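Local structure of ORF 37 (Human herpesvirus 8 type M, 3FHD) at residues A[484-489]-A[495-500]; A[210-215]-A[454-459]; A[146-149]-A[155-158]; A[172-177]-A[395-400]. The protein cleaves DNA as a metal-dependent endonuclease and exonuclease of the PD-(D/E)XK superfamily, processing branched viral DNA intermediates into unit-length progeny genomes. All blocks are in the same frame, centred on the assembly; numbering follows the deposited sequence.

Interaction 1 of 4, residues A[484-489]-A[495-500]; sequences RSAKDT and WDFSYL
Trp495 leans its indole against the last turn of helix 468-489, where it meets Ala486 and Lys487. NE1 of Trp495 donates a weak hydrogen bond to the backbone O of Ala486 at 3.3 Å; with an N-H...O angle of only 134° the bond is well off straight. The methyl group of Ala486 lies over one face of the same indole, near its rim, with CB 3.8 Å from CZ2 of Trp495. Approaching obliquely, CG of Lys487 lies 3.9 Å from CD1 of Trp495. Asp496 then turns away from the helix, and its OD1 receives both N and OG of Ser498, an Asx turn that leads into the short helix 498-502. Between them Phe497 points back. Its CZ sits over the indole face that Ala486 also touches, while its own ring edge receives the Ala486 methyl and CE of Lys487, the latter 3.8 Å from CE2 of Phe497. The lysine chain, extended beyond CG, runs past both aromatic side chains in the opposite sense. The result is a chain reversal near the C-terminal end of the model, in which aromatic residues of the loop after helix 468-489 fold back on its last turn.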
loop_
_atom_site.group_PDB
_atom_site.type_symbol
_atom_site.label_atom_id
_atom_site.label_comp_id
_atom_site.label_asym_id
_atom_site.label_seq_id
_atom_site.Cartn_x
_atom_site.Cartn_y
_atom_site.Cartn_z
ATOM N N ARG A 484 9.791 -10.589 -17.701
ATOM C CA ARG A 484 9.481 -11.942 -18.197
ATOM C C ARG A 484 7.974 -12.163 -18.414
ATOM O O ARG A 484 7.570 -12.716 -19.445
ATOM C CB ARG A 484 10.000 -13.017 -17.243
ATOM C CG ARG A 484 11.496 -13.180 -17.236
ATOM C CD ARG A 484 11.900 -14.507 -16.562
ATOM N NE ARG A 484 11.389 -14.699 -15.194
ATOM C CZ ARG A 484 11.874 -14.095 -14.107
ATOM N NH1 ARG A 484 12.881 -13.226 -14.202
ATOM N NH2 ARG A 484 11.351 -14.370 -12.917
ATOM N N SER A 485 7.175 -11.729 -17.433
ATOM C CA SER A 485 5.736 -11.867 -17.466
ATOM C C SER A 485 5.123 -11.016 -18.593
ATOM O O SER A 485 4.208 -11.503 -19.253
ATOM C CB SER A 485 5.123 -11.480 -16.119
ATOM O OG SER A 485 5.654 -12.276 -15.078
ATOM N N ALA A 486 5.623 -9.779 -18.798
ATOM C CA ALA A 486 5.211 -8.927 -19.934
ATOM C C ALA A 486 5.545 -9.552 -21.306
ATOM O O ALA A 486 4.717 -9.509 -22.201
ATOM C CB ALA A 486 5.776 -7.493 -19.843
ATOM N N LYS A 487 6.739 -10.122 -21.451
ATOM C CA LYS A 487 7.125 -10.791 -22.699
ATOM C C LYS A 487 6.280 -12.038 -22.946
ATOM O O LYS A 487 5.933 -12.319 -24.092
ATOM C CB LYS A 487 8.632 -11.142 -22.727
ATOM C CG LYS A 487 9.582 -9.921 -22.718
ATOM C CD LYS A 487 11.056 -10.330 -22.593
ATOM C CE LYS A 487 11.978 -9.223 -23.098
ATOM N NZ LYS A 487 13.414 -9.639 -23.211
ATOM N N ASP A 488 5.918 -12.783 -21.901
ATOM C CA ASP A 488 5.135 -14.020 -22.134
ATOM C C ASP A 488 3.651 -13.739 -22.331
ATOM O O ASP A 488 2.984 -14.452 -23.074
ATOM C CB ASP A 488 5.347 -15.049 -21.016
ATOM N N THR A 489 3.160 -12.663 -21.715
ATOM C CA THR A 489 1.741 -12.296 -21.770
ATOM C C THR A 489 1.405 -11.523 -23.044
ATOM O O THR A 489 0.293 -11.626 -23.569
ATOM C CB THR A 489 1.288 -11.499 -20.499
ATOM O OG1 THR A 489 1.514 -12.317 -19.342
ATOM C CG2 THR A 489 -0.195 -11.169 -20.525
ATOM N N TRP A 495 9.187 -5.245 -26.799
ATOM C CA TRP A 495 9.574 -4.473 -25.617
ATOM C C TRP A 495 11.043 -4.057 -25.703
ATOM O O TRP A 495 11.911 -4.897 -26.026
ATOM C CB TRP A 495 9.399 -5.306 -24.339
ATOM C CG TRP A 495 8.010 -5.766 -24.057
ATOM C CD1 TRP A 495 7.483 -7.005 -24.292
ATOM C CD2 TRP A 495 6.973 -4.996 -23.449
ATOM N NE1 TRP A 495 6.177 -7.063 -23.858
ATOM C CE2 TRP A 495 5.831 -5.838 -23.346
ATOM C CE3 TRP A 495 6.897 -3.672 -22.968
ATOM C CZ2 TRP A 495 4.621 -5.401 -22.801
ATOM C CZ3 TRP A 495 5.676 -3.228 -22.415
ATOM C CH2 TRP A 495 4.561 -4.094 -22.336
ATOM N N ASP A 496 11.302 -2.775 -25.437
ATOM C CA ASP A 496 12.651 -2.245 -25.309
ATOM C C ASP A 496 12.816 -1.888 -23.842
ATOM O O ASP A 496 12.308 -0.863 -23.383
ATOM C CB ASP A 496 12.864 -1.030 -26.241
ATOM C CG ASP A 496 14.262 -0.400 -26.108
ATOM O OD1 ASP A 496 14.891 -0.522 -25.040
ATOM O OD2 ASP A 496 14.749 0.222 -27.080
ATOM N N PHE A 497 13.491 -2.760 -23.092
ATOM C CA PHE A 497 13.624 -2.573 -21.651
ATOM C C PHE A 497 14.962 -1.888 -21.247
ATOM O O PHE A 497 15.313 -1.838 -20.054
ATOM C CB PHE A 497 13.432 -3.915 -20.915
ATOM C CG PHE A 497 12.003 -4.444 -20.927
ATOM C CD1 PHE A 497 10.916 -3.607 -20.642
ATOM C CD2 PHE A 497 11.758 -5.798 -21.183
ATOM C CE1 PHE A 497 9.598 -4.111 -20.628
ATOM C CE2 PHE A 497 10.463 -6.311 -21.170
ATOM C CZ PHE A 497 9.381 -5.472 -20.892
ATOM N N SER A 498 15.682 -1.352 -22.244
ATOM C CA SER A 498 16.875 -0.510 -22.008
ATOM C C SER A 498 16.657 0.515 -20.893
ATOM O O SER A 498 17.416 0.552 -19.918
ATOM C CB SER A 498 17.308 0.224 -23.289
ATOM O OG SER A 498 17.541 -0.689 -24.349
ATOM N N TYR A 499 15.611 1.331 -21.029
ATOM C CA TYR A 499 15.348 2.397 -20.058
ATOM C C TYR A 499 14.985 1.840 -18.686
ATOM O O TYR A 499 15.398 2.385 -17.657
ATOM C CB TYR A 499 14.255 3.373 -20.547
ATOM C CG TYR A 499 14.205 4.651 -19.725
ATOM C CD1 TYR A 499 15.034 5.740 -20.039
ATOM C CD2 TYR A 499 13.364 4.760 -18.618
ATOM C CE1 TYR A 499 15.015 6.917 -19.273
ATOM C CE2 TYR A 499 13.330 5.928 -17.843
ATOM C CZ TYR A 499 14.157 7.003 -18.181
ATOM O OH TYR A 499 14.126 8.154 -17.428
ATOM N N LEU A 500 14.206 0.756 -18.686
ATOM C CA LEU A 500 13.702 0.137 -17.455
ATOM C C LEU A 500 14.822 -0.378 -16.549
ATOM O O LEU A 500 14.802 -0.153 -15.327
ATOM C CB LEU A 500 12.722 -0.994 -17.794
ATOM C CG LEU A 500 11.773 -1.474 -16.698
ATOM C CD1 LEU A 500 10.744 -0.396 -16.399
ATOM C CD2 LEU A 500 11.086 -2.774 -17.100
#

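Interaction 2 of 4, residues A[210-215]-A[454-459]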
loop_
_atom_site.group_PDB
_atom_site.type_symbol
_atom_site.label_atom_id
_atom_site.label_comp_id
_atom_site.label_asym_id
_atom_site.label_seq_id
_atom_site.Cartn_x
_atom_site.Cartn_y
_atom_site.Cartn_z
ATOM N N LYS A 210 -6.618 4.246 11.708
ATOM C CA LYS A 210 -6.219 5.576 11.173
ATOM C C LYS A 210 -6.605 6.681 12.127
ATOM O O LYS A 210 -5.790 7.570 12.407
ATOM C CB LYS A 210 -6.885 5.898 9.829
ATOM C CG LYS A 210 -6.417 5.075 8.694
ATOM C CD LYS A 210 -6.828 5.634 7.335
ATOM C CE LYS A 210 -6.788 4.466 6.343
ATOM N NZ LYS A 210 -6.747 4.826 4.904
ATOM N N THR A 211 -7.850 6.643 12.607
ATOM C CA THR A 211 -8.320 7.633 13.608
ATOM C C THR A 211 -7.472 7.678 14.884
ATOM O O THR A 211 -7.195 8.770 15.408
ATOM C CB THR A 211 -9.797 7.435 13.980
ATOM O OG1 THR A 211 -10.568 7.365 12.778
ATOM C CG2 THR A 211 -10.319 8.641 14.813
ATOM N N LEU A 212 -7.087 6.508 15.390
ATOM C CA LEU A 212 -6.168 6.399 16.533
ATOM C C LEU A 212 -4.803 7.047 16.291
ATOM O O LEU A 212 -4.302 7.784 17.158
ATOM C CB LEU A 212 -5.976 4.936 16.941
ATOM C CG LEU A 212 -7.180 4.182 17.533
ATOM C CD1 LEU A 212 -6.978 2.667 17.484
ATOM C CD2 LEU A 212 -7.461 4.641 18.974
ATOM N N LEU A 213 -4.205 6.772 15.132
ATOM C CA LEU A 213 -2.918 7.360 14.755
ATOM C C LEU A 213 -3.029 8.882 14.657
ATOM O O LEU A 213 -2.241 9.624 15.255
ATOM C CB LEU A 213 -2.422 6.743 13.413
ATOM C CG LEU A 213 -2.122 5.232 13.437
ATOM C CD1 LEU A 213 -1.736 4.616 12.055
ATOM C CD2 LEU A 213 -1.049 4.922 14.489
ATOM N N ALA A 214 -4.041 9.339 13.920
ATOM C CA ALA A 214 -4.263 10.766 13.674
ATOM C C ALA A 214 -4.560 11.565 14.961
ATOM O O ALA A 214 -3.942 12.612 15.232
ATOM C CB ALA A 214 -5.395 10.920 12.660
ATOM N N THR A 215 -5.494 11.046 15.757
ATOM C CA THR A 215 -5.988 11.711 16.961
ATOM C C THR A 215 -5.109 11.532 18.210
ATOM O O THR A 215 -4.972 12.465 19.038
ATOM C CB THR A 215 -7.409 11.207 17.272
ATOM O OG1 THR A 215 -8.242 11.472 16.136
ATOM C CG2 THR A 215 -7.981 11.906 18.501
ATOM N N GLU A 454 -16.306 -2.966 15.557
ATOM C CA GLU A 454 -15.720 -3.420 16.830
ATOM C C GLU A 454 -14.942 -2.318 17.567
ATOM O O GLU A 454 -14.486 -1.339 16.974
ATOM C CB GLU A 454 -14.816 -4.623 16.597
ATOM C CG GLU A 454 -15.548 -5.854 16.121
ATOM C CD GLU A 454 -15.782 -5.900 14.594
ATOM O OE1 GLU A 454 -15.500 -4.913 13.837
ATOM O OE2 GLU A 454 -16.270 -6.965 14.157
ATOM N N ILE A 455 -14.788 -2.503 18.868
ATOM C CA ILE A 455 -14.075 -1.555 19.727
ATOM C C ILE A 455 -12.562 -1.836 19.770
ATOM O O ILE A 455 -12.166 -2.950 20.111
ATOM C CB ILE A 455 -14.677 -1.615 21.158
ATOM C CG1 ILE A 455 -16.101 -1.019 21.166
ATOM C CG2 ILE A 455 -13.768 -0.941 22.207
ATOM C CD1 ILE A 455 -16.899 -1.361 22.454
ATOM N N PRO A 456 -11.718 -0.824 19.453
ATOM C CA PRO A 456 -10.264 -1.003 19.588
ATOM C C PRO A 456 -9.810 -1.082 21.045
ATOM O O PRO A 456 -10.266 -0.301 21.903
ATOM C CB PRO A 456 -9.671 0.219 18.890
ATOM C CG PRO A 456 -10.751 1.261 18.946
ATOM C CD PRO A 456 -12.071 0.528 18.974
ATOM N N THR A 457 -8.914 -2.027 21.305
ATOM C CA THR A 457 -8.420 -2.293 22.648
ATOM C C THR A 457 -6.919 -2.037 22.787
ATOM O O THR A 457 -6.453 -1.640 23.855
ATOM C CB THR A 457 -8.676 -3.769 23.070
ATOM O OG1 THR A 457 -8.026 -4.628 22.125
ATOM C CG2 THR A 457 -10.177 -4.090 23.115
ATOM N N LEU A 458 -6.173 -2.280 21.712
ATOM C CA LEU A 458 -4.722 -2.298 21.772
ATOM C C LEU A 458 -4.152 -1.885 20.432
ATOM O O LEU A 458 -4.669 -2.288 19.381
ATOM C CB LEU A 458 -4.267 -3.711 22.106
ATOM C CG LEU A 458 -2.813 -4.063 22.431
ATOM C CD1 LEU A 458 -2.424 -3.545 23.823
ATOM C CD2 LEU A 458 -2.669 -5.606 22.368
ATOM N N LEU A 459 -3.085 -1.088 20.483
ATOM C CA LEU A 459 -2.348 -0.641 19.300
ATOM C C LEU A 459 -0.859 -0.932 19.492
ATOM O O LEU A 459 -0.266 -0.577 20.511
ATOM C CB LEU A 459 -2.597 0.853 19.035
ATOM C CG LEU A 459 -1.946 1.489 17.785
ATOM C CD1 LEU A 459 -2.546 0.968 16.507
ATOM C CD2 LEU A 459 -2.026 3.016 17.830
#
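Leu212 and Leu213, neighbours on helix 203-217, pack on Pro456 and Leu459 of strand 455-464 without any hydrogen bond between the two segments. The CD1 branch of Leu212 reaches CB of Pro456 at 3.9 Å, the two side chains meeting at a slant. One residue on, CD2 of Leu213 lies 4.0 Å from CD2 of Leu459, and these leucines cross at about a right angle. Leu459 has its CG anti to the backbone N (chi1 -177°), which carries the CD2 methyl to the helix. This is helix-on-sheet packing in the alpha/beta core of a PD-(D/E)XK nuclease: the axes of these short segments of helix and strand pass 10.7 Å apart at 61°, and Ile267, a magnesium ligand on strand 262-269, two strands over in the sheet, has its side chain about 4 Å from that of Leu213. Between the two touching points Thr457 and Leu458 form a classic beta bulge opposite Phe430, and their side chains start away from the helix. The packing is slacker where CB of Leu212 comes no closer than 4.5 Å to CD2 of Leu459. Farther round the helix, partly exposed Thr211, Ala214 and Thr215 lie beyond contact with the strand.

Interaction 3 of 4, residues A[146-149]-A[155-158]; sequences RATS and PVWD
Thr148, just past the C-terminal end of helix 134-147, gives up more surface here than any other residue, and Trp157 and Val156 receive it. The benzene part of the indole comes to the threonine edge-on: CB of Thr148 lies in the ring plane, 3.9 Å from CZ3 of Trp157. The backbone O of Thr148 is nearer still to CZ3 of Trp157, at 3.4 Å, but reaches the ring obliquely. With its CG trans to the main-chain nitrogen (chi1 -164°), Trp157 carries the six-membered ring towards Thr148, and the two side chains cross at about a right angle. CG2 of Thr148 touches CG2 of Val156 at 4.2 Å, a looser apolar meeting. The buried hydroxyl OG1 of Thr148 bonds to the backbone O of Val144 in the preceding helical turn and to the backbone N of Phe229. Val156 also rests on helices 83-100 and 47-55. Altogether the contact draws together the two ends of the loop connecting helix 134-147 to helix 157-161, near the metal site of the nuclease: the side chain of Trp157 lies about 5 Å from a bound sulfate and about 8 Å from the side chain of the magnesium ligand Asp243.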
loop_
_atom_site.group_PDB
_atom_site.type_symbol
_atom_site.label_atom_id
_atom_site.label_comp_id
_atom_site.label_asym_id
_atom_site.label_seq_id
_atom_site.Cartn_x
_atom_site.Cartn_y
_atom_site.Cartn_z
ATOM N N ARG A 146 -4.146 11.816 -6.612
ATOM C CA ARG A 146 -5.221 12.694 -6.131
ATOM C C ARG A 146 -6.596 12.258 -6.665
ATOM O O ARG A 146 -7.572 12.247 -5.910
ATOM C CB ARG A 146 -4.908 14.167 -6.445
ATOM C CG ARG A 146 -3.809 14.792 -5.538
ATOM C CD ARG A 146 -4.273 15.007 -4.074
ATOM N NE ARG A 146 -4.115 13.790 -3.281
ATOM C CZ ARG A 146 -4.650 13.553 -2.083
ATOM N NH1 ARG A 146 -4.435 12.385 -1.490
ATOM N NH2 ARG A 146 -5.376 14.465 -1.450
ATOM N N ALA A 147 -6.653 11.850 -7.929
ATOM C CA ALA A 147 -7.893 11.387 -8.568
ATOM C C ALA A 147 -8.454 10.073 -7.992
ATOM O O ALA A 147 -9.608 9.704 -8.262
ATOM C CB ALA A 147 -7.656 11.223 -10.052
ATOM N N THR A 148 -7.620 9.336 -7.255
ATOM C CA THR A 148 -7.962 8.012 -6.736
ATOM C C THR A 148 -7.864 7.873 -5.209
ATOM O O THR A 148 -7.771 6.763 -4.693
ATOM C CB THR A 148 -7.127 6.877 -7.434
ATOM O OG1 THR A 148 -5.687 7.023 -7.179
ATOM C CG2 THR A 148 -7.440 6.840 -8.946
ATOM N N SER A 149 -7.852 8.988 -4.490
ATOM C CA SER A 149 -7.730 8.969 -3.018
ATOM C C SER A 149 -8.795 8.203 -2.177
ATOM O O SER A 149 -8.567 7.919 -1.009
ATOM C CB SER A 149 -7.514 10.398 -2.465
ATOM O OG SER A 149 -8.569 11.234 -2.851
ATOM N N PRO A 155 -14.446 3.797 -8.749
ATOM C CA PRO A 155 -14.744 2.729 -9.707
ATOM C C PRO A 155 -13.615 2.333 -10.664
ATOM O O PRO A 155 -13.736 1.290 -11.318
ATOM C CB PRO A 155 -15.915 3.311 -10.512
ATOM C CG PRO A 155 -15.699 4.788 -10.417
ATOM C CD PRO A 155 -15.272 5.000 -8.996
ATOM N N VAL A 156 -12.538 3.119 -10.744
ATOM C CA VAL A 156 -11.405 2.754 -11.614
ATOM C C VAL A 156 -10.253 2.074 -10.872
ATOM O O VAL A 156 -9.305 1.672 -11.519
ATOM C CB VAL A 156 -10.858 3.941 -12.492
ATOM C CG1 VAL A 156 -12.028 4.714 -13.149
ATOM C CG2 VAL A 156 -9.912 4.864 -11.695
ATOM N N TRP A 157 -10.362 1.930 -9.540
ATOM C CA TRP A 157 -9.318 1.313 -8.673
ATOM C C TRP A 157 -8.732 0.016 -9.236
ATOM O O TRP A 157 -7.513 -0.076 -9.430
ATOM C CB TRP A 157 -9.879 1.053 -7.246
ATOM C CG TRP A 157 -8.839 0.789 -6.206
ATOM C CD1 TRP A 157 -8.669 -0.358 -5.483
ATOM C CD2 TRP A 157 -7.833 1.715 -5.737
ATOM N NE1 TRP A 157 -7.603 -0.209 -4.615
ATOM C CE2 TRP A 157 -7.080 1.052 -4.749
ATOM C CE3 TRP A 157 -7.499 3.042 -6.068
ATOM C CZ2 TRP A 157 -6.007 1.680 -4.062
ATOM C CZ3 TRP A 157 -6.419 3.670 -5.388
ATOM C CH2 TRP A 157 -5.680 2.966 -4.413
ATOM N N ASP A 158 -9.600 -0.973 -9.479
ATOM C CA ASP A 158 -9.169 -2.315 -9.915
ATOM C C ASP A 158 -8.514 -2.234 -11.293
ATOM O O ASP A 158 -7.458 -2.803 -11.488
ATOM C CB ASP A 158 -10.322 -3.315 -9.929
ATOM C CG ASP A 158 -10.794 -3.705 -8.517
ATOM O OD1 ASP A 158 -9.997 -3.586 -7.555
ATOM O OD2 ASP A 158 -11.962 -4.143 -8.381
#

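Interaction 4 of 4, residues A[172-177]-A[395-400]. With SO4 (sulfate ion), chain B.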
loop_
_atom_site.group_PDB
_atom_site.type_symbol
_atom_site.label_atom_id
_atom_site.label_comp_id
_atom_site.label_asym_id
_atom_site.label_seq_id
_atom_site.Cartn_x
_atom_site.Cartn_y
_atom_site.Cartn_z
ATOM N N TRP A 172 5.126 -11.694 -3.202
ATOM C CA TRP A 172 4.779 -12.726 -4.208
ATOM C C TRP A 172 5.699 -12.572 -5.452
ATOM O O TRP A 172 6.266 -13.571 -5.949
ATOM C CB TRP A 172 3.276 -12.664 -4.551
ATOM C CG TRP A 172 2.922 -13.372 -5.805
ATOM C CD1 TRP A 172 2.655 -14.713 -5.956
ATOM C CD2 TRP A 172 2.847 -12.789 -7.102
ATOM N NE1 TRP A 172 2.435 -15.001 -7.297
ATOM C CE2 TRP A 172 2.530 -13.828 -8.010
ATOM C CE3 TRP A 172 3.036 -11.473 -7.594
ATOM C CZ2 TRP A 172 2.368 -13.593 -9.372
ATOM C CZ3 TRP A 172 2.855 -11.237 -8.949
ATOM C CH2 TRP A 172 2.557 -12.312 -9.826
ATOM N N ALA A 173 5.887 -11.325 -5.912
ATOM C CA ALA A 173 6.674 -11.044 -7.147
ATOM C C ALA A 173 8.162 -11.384 -6.957
ATOM O O ALA A 173 8.873 -11.695 -7.917
ATOM C CB ALA A 173 6.488 -9.570 -7.617
ATOM N N VAL A 174 8.639 -11.316 -5.715
ATOM C CA VAL A 174 10.042 -11.649 -5.449
ATOM C C VAL A 174 10.224 -13.142 -5.094
ATOM O O VAL A 174 11.124 -13.816 -5.613
ATOM C CB VAL A 174 10.635 -10.760 -4.320
ATOM C CG1 VAL A 174 12.022 -11.313 -3.897
ATOM C CG2 VAL A 174 10.790 -9.324 -4.792
ATOM N N LYS A 175 9.388 -13.651 -4.188
ATOM C CA LYS A 175 9.683 -14.918 -3.521
ATOM C C LYS A 175 8.841 -16.068 -4.036
ATOM O O LYS A 175 9.105 -17.225 -3.722
ATOM C CB LYS A 175 9.469 -14.813 -2.002
ATOM C CG LYS A 175 10.536 -14.003 -1.224
ATOM C CD LYS A 175 11.966 -14.362 -1.653
ATOM C CE LYS A 175 12.947 -14.408 -0.495
ATOM N NZ LYS A 175 14.313 -13.929 -0.921
ATOM N N GLN A 176 7.785 -15.759 -4.775
ATOM C CA GLN A 176 6.824 -16.802 -5.088
ATOM C C GLN A 176 6.628 -16.983 -6.593
ATOM O O GLN A 176 6.943 -18.062 -7.123
ATOM C CB GLN A 176 5.494 -16.559 -4.337
ATOM C CG GLN A 176 5.563 -16.695 -2.818
ATOM C CD GLN A 176 4.211 -16.419 -2.140
ATOM O OE1 GLN A 176 3.461 -15.552 -2.560
ATOM N NE2 GLN A 176 3.889 -17.202 -1.109
ATOM N N GLN A 177 6.103 -15.951 -7.271
ATOM C CA GLN A 177 5.977 -15.956 -8.744
ATOM C C GLN A 177 5.066 -17.081 -9.286
ATOM O O GLN A 177 5.178 -17.508 -10.447
ATOM C CB GLN A 177 7.379 -15.959 -9.392
ATOM C CG GLN A 177 8.309 -14.851 -8.809
ATOM C CD GLN A 177 9.649 -14.713 -9.527
ATOM O OE1 GLN A 177 10.015 -15.560 -10.339
ATOM N NE2 GLN A 177 10.390 -13.653 -9.209
ATOM N N TYR A 395 4.625 -8.679 4.935
ATOM C CA TYR A 395 4.416 -7.279 5.351
ATOM C C TYR A 395 5.714 -6.469 5.352
ATOM O O TYR A 395 5.680 -5.255 5.143
ATOM C CB TYR A 395 3.722 -7.129 6.706
ATOM C CG TYR A 395 2.332 -7.735 6.766
ATOM C CD1 TYR A 395 1.643 -8.078 5.598
ATOM C CD2 TYR A 395 1.695 -7.930 7.975
ATOM C CE1 TYR A 395 0.393 -8.648 5.634
ATOM C CE2 TYR A 395 0.388 -8.509 8.018
ATOM C CZ TYR A 395 -0.231 -8.845 6.837
ATOM O OH TYR A 395 -1.493 -9.408 6.830
ATOM N N PHE A 396 6.832 -7.138 5.586
ATOM C CA PHE A 396 8.128 -6.503 5.465
ATOM C C PHE A 396 8.388 -6.010 4.037
ATOM O O PHE A 396 8.772 -4.852 3.835
ATOM C CB PHE A 396 9.279 -7.402 5.963
ATOM C CG PHE A 396 10.620 -6.766 5.790
ATOM C CD1 PHE A 396 11.100 -5.839 6.748
ATOM C CD2 PHE A 396 11.414 -7.052 4.674
ATOM C CE1 PHE A 396 12.349 -5.223 6.577
ATOM C CE2 PHE A 396 12.683 -6.436 4.521
ATOM C CZ PHE A 396 13.128 -5.527 5.461
ATOM N N TYR A 397 8.124 -6.879 3.067
ATOM C CA TYR A 397 8.238 -6.598 1.639
ATOM C C TYR A 397 7.235 -5.505 1.188
ATOM O O TYR A 397 7.540 -4.710 0.327
ATOM C CB TYR A 397 7.911 -7.883 0.862
ATOM C CG TYR A 397 9.072 -8.828 0.830
ATOM C CD1 TYR A 397 9.861 -8.947 -0.318
ATOM C CD2 TYR A 397 9.429 -9.568 1.966
ATOM C CE1 TYR A 397 10.970 -9.822 -0.352
ATOM C CE2 TYR A 397 10.553 -10.425 1.953
ATOM C CZ TYR A 397 11.315 -10.539 0.783
ATOM O OH TYR A 397 12.416 -11.387 0.732
ATOM N N GLN A 398 6.026 -5.546 1.725
ATOM C CA GLN A 398 5.024 -4.498 1.442
ATOM C C GLN A 398 5.499 -3.089 1.812
ATOM O O GLN A 398 5.406 -2.180 0.994
ATOM C CB GLN A 398 3.687 -4.828 2.146
ATOM C CG GLN A 398 2.641 -3.719 1.988
ATOM C CD GLN A 398 1.236 -4.190 2.321
ATOM O OE1 GLN A 398 1.042 -5.016 3.231
ATOM N NE2 GLN A 398 0.251 -3.694 1.566
ATOM N N VAL A 399 6.024 -2.918 3.026
ATOM C CA VAL A 399 6.486 -1.606 3.475
ATOM C C VAL A 399 7.772 -1.231 2.719
ATOM O O VAL A 399 8.039 -0.049 2.481
ATOM C CB VAL A 399 6.674 -1.561 5.023
ATOM C CG1 VAL A 399 7.086 -0.153 5.474
ATOM C CG2 VAL A 399 5.377 -1.967 5.734
ATOM N N LEU A 400 8.577 -2.244 2.375
ATOM C CA LEU A 400 9.806 -2.045 1.596
ATOM C C LEU A 400 9.438 -1.344 0.289
ATOM O O LEU A 400 10.067 -0.334 -0.066
ATOM C CB LEU A 400 10.512 -3.392 1.307
ATOM C CG LEU A 400 11.934 -3.267 0.735
ATOM C CD1 LEU A 400 12.814 -4.468 1.131
ATOM C CD2 LEU A 400 11.943 -3.036 -0.751
HETATM S S SO4 B . -1.166 -1.632 -2.232
HETATM O O1 SO4 B . -1.124 -2.868 -2.998
HETATM O O2 SO4 B . -1.334 -1.959 -0.813
HETATM O O3 SO4 B . 0.107 -0.978 -2.456
HETATM O O4 SO4 B . -2.185 -0.765 -2.763
#
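Two helices distant in sequence, 170-175 and 394-412, pack against each other, with Tyr397 as the residue of the longer helix that bridges the gap. The tyrosine side chain crosses those of Val174 and Lys175 at about a right angle. CE1 of Tyr397 is 4.0 Å from CG1 of Val174, the methyl branch that chi1 of 170° places opposite the amide nitrogen. The phenol end is flanked by lysine: CE of Lys175 comes to 3.3 Å from OH of Tyr397, and NZ of Lys175 lies 3.6 Å from the same oxygen. Bends at chi2 to chi4 of the lysine bring CD and CE back to the hydroxyl. His171 adds an edge-to-face ring contact to Tyr397. Behind this, helix 170-175 ends in a turn where Trp172 O takes the backbone N of both Gln176 and Gln177, while NE2 of Gln177 bonds to Ala173 O at 2.8 Å. One residue on from Tyr397, Gln398 NE2 donates a weak bond to O2 of a sulfate at 3.3 Å; its OE1 accepts from Lys268, and its side chain touches the magnesium ligand Glu266. The sulfate, probably from the crystallisation liquor, is also held by Arg161, Ser167, Ser168 and Ser241, an anion-binding site.

Interactions 2, 3 and 4 are buried, whereas interaction 1 is only partly so and lies farthest from the centre of the chain. Interactions 1 and 3 each close a short connection between consecutive helices; 2 and 4 join elements more than 200 residues apart, and their segments alternate along the chain. Interaction 2 is purely aliphatic, in keeping with a helix laid on the central sheet. The other three bring in aromatic rings, and interaction 1 alone has a hydrogen bond between its segments, a weak one. Strand 455-464 of interaction 2 is followed by helix 468-489 of interaction 1, yet their centres are 43 Å apart. Interactions 1 and 4 touch where Arg484 NH2 approaches Gln177 OE1 to 3.1 Å.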